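Local coordinates for bilirubin-inducible fluorescent protein UnaG (Anguilla japonica, PDB 4I3B) that binds unconjugated bilirubin with high affinity inside its beta-barrel and, once loaded and excited, emits green fluorescence, at residues 14-17 with 18-21. Numbering follows the deposited sequence.
With BLR (3-[5-[(Z)-(4-ethenyl-3-methyl-5-oxidanylidene-pyrrol-2-ylidene)methyl]-2-[[5-[(Z)-(3-ethenyl-4-methyl-5-oxidanylidene-pyrrol-2-ylidene)methyl]-3-(3-hydroxy-3-oxopropyl)-4-methyl-1H-pyrrol-2-yl]methyl]-4-methyl-1H-pyrrol-3-yl]propanoic acid), chain G.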
ATOM      1  N   SER A  14       9.270   0.974   9.225  0.69 11.05           N
ATOM      2  CA  SER A  14       9.218  -0.030   8.162  0.69 12.74           C
ATOM      3  C   SER A  14      10.133  -1.207   8.514  0.69 11.83           C
ATOM      4  O   SER A  14      11.295  -0.975   8.889  0.69 13.33           O
ATOM      5  CB  SER A  14       9.705   0.614   6.853  0.69 14.88           C
ATOM      6  OG  SER A  14       9.657  -0.290   5.758  0.69 12.87           O
ATOM      7  N   HIS A  15       9.645  -2.445   8.361  1.00  9.71           N
ATOM      8  CA  HIS A  15      10.472  -3.617   8.635  1.00  9.60           C
ATOM      9  C   HIS A  15      10.249  -4.664   7.565  1.00  8.82           C
ATOM     10  O   HIS A  15       9.106  -5.020   7.238  1.00  8.92           O
ATOM     11  CB  HIS A  15      10.152  -4.215  10.010  1.00 11.42           C
ATOM     12  CG  HIS A  15      10.997  -5.399  10.347  1.00 11.94           C
ATOM     13  ND1 HIS A  15      12.360  -5.308  10.500  1.00 14.25           N
ATOM     14  CD2 HIS A  15      10.695  -6.715  10.486  1.00 11.76           C
ATOM     15  CE1 HIS A  15      12.859  -6.497  10.771  1.00 13.53           C
ATOM     16  NE2 HIS A  15      11.868  -7.373  10.770  1.00 15.33           N
ATOM     17  N   ASN A  16      11.371  -5.170   7.057  1.00  9.12           N
ATOM     18  CA  ASN A  16      11.437  -6.240   6.094  1.00  9.49           C
ATOM     19  C   ASN A  16      10.844  -5.865   4.726  1.00  8.73           C
ATOM     20  O   ASN A  16      10.487  -6.739   3.934  1.00  9.40           O
ATOM     21  CB  ASN A  16      10.776  -7.531   6.620  1.00  9.73           C
ATOM     22  CG  ASN A  16      11.457  -8.800   6.073  1.00 10.61           C
ATOM     23  OD1 ASN A  16      12.683  -8.916   6.041  1.00 12.30           O
ATOM     24  ND2 ASN A  16      10.646  -9.740   5.622  1.00 12.28           N
ATOM     25  N   PHE A  17      10.773  -4.571   4.432  1.00  8.65           N
ATOM     26  CA  PHE A  17      10.061  -4.114   3.245  1.00  8.13           C
ATOM     27  C   PHE A  17      10.817  -4.453   1.952  1.00  8.88           C
ATOM     28  O   PHE A  17      10.224  -4.941   0.990  1.00  9.78           O
ATOM     29  CB  PHE A  17       9.749  -2.622   3.356  1.00  8.36           C
ATOM     30  CG  PHE A  17       8.877  -2.084   2.228  1.00  9.59           C
ATOM     31  CD1 PHE A  17       7.725  -2.736   1.808  1.00 11.87           C
ATOM     32  CD2 PHE A  17       9.232  -0.897   1.595  1.00  9.62           C
ATOM     33  CE1 PHE A  17       6.957  -2.208   0.794  1.00 11.88           C
ATOM     34  CE2 PHE A  17       8.443  -0.371   0.588  1.00 10.83           C
ATOM     35  CZ  PHE A  17       7.323  -1.045   0.175  1.00 11.16           C
ATOM     36  N   GLY A  18      12.130  -4.236   1.935  1.00  8.85           N
ATOM     37  CA  GLY A  18      12.890  -4.618   0.766  1.00  9.73           C
ATOM     38  C   GLY A  18      12.786  -6.085   0.447  1.00  9.92           C
ATOM     39  O   GLY A  18      12.741  -6.460  -0.724  1.00 10.63           O
ATOM     40  N   GLU A  19      12.779  -6.917   1.484  1.00  9.37           N
ATOM     41  CA  GLU A  19      12.641  -8.368   1.296  1.00 10.49           C
ATOM     42  C   GLU A  19      11.270  -8.713   0.692  1.00  9.10           C
ATOM     43  O   GLU A  19      11.162  -9.547  -0.218  1.00 10.38           O
ATOM     44  CB  GLU A  19      12.848  -9.080   2.635  1.00 11.16           C
ATOM     45  CG  GLU A  19      14.284  -8.993   3.143  1.00 14.69           C
ATOM     46  CD  GLU A  19      14.672  -7.718   3.940  1.00 18.13           C
ATOM     47  OE1 GLU A  19      13.937  -6.708   4.004  1.00 16.18           O
ATOM     48  OE2 GLU A  19      15.764  -7.747   4.560  1.00 22.50           O
ATOM     49  N   TYR A  20      10.219  -8.018   1.136  1.00  9.01           N
ATOM     50  CA  TYR A  20       8.891  -8.170   0.549  1.00  8.88           C
ATOM     51  C   TYR A  20       8.924  -7.759  -0.918  1.00  8.38           C
ATOM     52  O   TYR A  20       8.386  -8.456  -1.791  1.00  8.39           O
ATOM     53  CB  TYR A  20       7.860  -7.342   1.335  1.00  9.82           C
ATOM     54  CG  TYR A  20       6.551  -7.284   0.602  1.00  9.21           C
ATOM     55  CD1 TYR A  20       5.635  -8.313   0.707  1.00 10.48           C
ATOM     56  CD2 TYR A  20       6.243  -6.219  -0.251  1.00 10.18           C
ATOM     57  CE1 TYR A  20       4.453  -8.271  -0.001  1.00  9.04           C
ATOM     58  CE2 TYR A  20       5.065  -6.180  -0.963  1.00 11.60           C
ATOM     59  CZ  TYR A  20       4.176  -7.188  -0.840  1.00 10.31           C
ATOM     60  OH  TYR A  20       3.007  -7.126  -1.570  1.00 12.06           O
ATOM     61  N   LEU A  21       9.570  -6.631  -1.226  1.00  9.60           N
ATOM     62  CA  LEU A  21       9.614  -6.166  -2.604  1.00 10.37           C
ATOM     63  C   LEU A  21      10.357  -7.158  -3.513  1.00  9.17           C
ATOM     64  O   LEU A  21       9.943  -7.411  -4.641  1.00 10.53           O
ATOM     65  CB  LEU A  21      10.212  -4.752  -2.677  1.00  9.55           C
ATOM     66  CG  LEU A  21       9.375  -3.648  -2.005  1.00  8.99           C
ATOM     67  CD1 LEU A  21      10.140  -2.345  -2.092  1.00 10.92           C
ATOM     68  CD2 LEU A  21       8.038  -3.496  -2.698  1.00 11.06           C
TER
HETATM   69  CHA BLR G 201       3.070   2.885  -0.837  1.00  9.07           C
HETATM   70  NA  BLR G 201       0.553   2.653  -0.752  1.00  9.01           N
HETATM   71  C1A BLR G 201       1.693   2.822  -1.473  1.00  8.94           C
HETATM   72  C2A BLR G 201       1.382   2.797  -2.823  1.00  8.73           C
HETATM   73  C3A BLR G 201       0.005   2.589  -2.906  1.00  8.64           C
HETATM   74  C4A BLR G 201      -0.486   2.509  -1.609  1.00  9.52           C
HETATM   75  CMA BLR G 201      -0.811   2.492  -4.160  1.00 10.59           C
HETATM   76  CAA BLR G 201       2.345   2.977  -3.955  1.00 10.02           C
HETATM   77  CBA BLR G 201       2.706   1.706  -4.616  1.00 10.91           C
HETATM   78  CGA BLR G 201       3.634   1.877  -5.764  1.00 11.26           C
HETATM   79  O1A BLR G 201       4.414   2.870  -5.836  1.00 11.02           O
HETATM   80  O2A BLR G 201       3.566   0.986  -6.687  1.00 12.11           O
HETATM   81  CHB BLR G 201      -1.905   2.313  -1.269  1.00  9.98           C
HETATM   82  NB  BLR G 201      -1.904   2.989   1.091  1.00 10.08           N
HETATM   83  C1B BLR G 201      -2.550   2.535  -0.080  1.00 10.26           C
HETATM   84  C2B BLR G 201      -3.912   2.334   0.214  1.00  8.31           C
HETATM   85  C3B BLR G 201      -4.178   2.641   1.431  1.00  9.89           C
HETATM   86  C4B BLR G 201      -2.941   3.082   2.197  1.00 10.56           C
HETATM   87  CMB BLR G 201      -4.902   1.837  -0.822  1.00 10.51           C
HETATM   88  OB  BLR G 201      -2.725   3.437   3.303  1.00 10.48           O
HETATM   89  CAB BLR G 201      -5.494   2.590   2.114  1.00 11.29           C
HETATM   90  CBB BLR G 201      -5.699   2.923   3.425  1.00 11.78           C
HETATM   91  NC  BLR G 201       7.614   2.214  -3.445  1.00 11.07           N
HETATM   92  C1C BLR G 201       8.807   2.726  -4.269  1.00 12.05           C
HETATM   93  C2C BLR G 201       9.148   1.503  -5.048  1.00 11.26           C
HETATM   94  C3C BLR G 201       8.358   0.521  -4.778  1.00  9.08           C
HETATM   95  C4C BLR G 201       7.396   0.846  -3.838  1.00 10.58           C
HETATM   96  CMC BLR G 201      10.265   1.547  -6.036  1.00 12.81           C
HETATM   97  OC  BLR G 201       9.293   3.820  -4.207  1.00 14.02           O
HETATM   98  CAC BLR G 201       8.380  -0.815  -5.401  1.00 10.60           C
HETATM   99  CBC BLR G 201       9.527  -1.458  -5.729  1.00 11.63           C
HETATM  100  CHD BLR G 201       6.406   0.074  -3.325  1.00  9.10           C
HETATM  101  ND  BLR G 201       4.924   1.750  -2.082  1.00  9.01           N
HETATM  102  C1D BLR G 201       5.295   0.515  -2.467  1.00  9.53           C
HETATM  103  C2D BLR G 201       4.331  -0.427  -1.864  1.00  7.22           C
HETATM  104  C3D BLR G 201       3.423   0.293  -1.132  1.00  8.66           C
HETATM  105  C4D BLR G 201       3.748   1.724  -1.265  1.00  8.40           C
HETATM  106  CMD BLR G 201       4.423  -1.906  -2.049  1.00  9.62           C
HETATM  107  CAD BLR G 201       2.256  -0.289  -0.382  1.00  8.55           C
HETATM  108  CBD BLR G 201       2.576  -0.395   1.096  1.00  9.06           C
HETATM  109  CGD BLR G 201       2.335   0.898   1.787  1.00  9.44           C
HETATM  110  O1D BLR G 201       3.277   1.446   2.388  1.00  9.49           O
HETATM  111  O2D BLR G 201       1.199   1.426   1.813  1.00  9.44           O
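Phe17 O accepts Leu21 N at 2.9 Å, and Asn16 O accepts Tyr20 N at 3.1 Å; these bonds close the first turn of helix 17-23, part of the helical lid of the fatty-acid-binding-protein fold. The helix starts one residue after strand 7-15, with Asn16 at the N-cap position but making no side-chain cap. The Phe17 ring leaves opposite the backbone N (chi1 -174°), which carries it to bilirubin. Leu21 CD1 lies over one ring face in a CH-pi contact, 4.0 Å from the centroid, and also reaches the vinyl carbon BLR CBC at 3.8 Å. The ring edge points at a pyrrole face near its C1D-C2D bond, Phe17 CZ to BLR C2D 3.7 Å. Cut back to an alanine, Phe17 would probably leave Leu21 CD1 and the pyrrole face without their aromatic neighbour. Away from the ligand, Asn16 and Glu19 cross at about a right angle, yet their flat ends are 26° from parallel. Bent at chi2 (85°), Glu19 folds its carboxylate under Asn16 OD1, 3.1 Å from Glu19 CD; two acceptors facing each other form no hydrogen bond, and Asn16 ND2 donates to Val129 O. Arg132 links Phe17 by cation-pi to bilirubin's polar contacts, so this chromophore end probably has little freedom to turn.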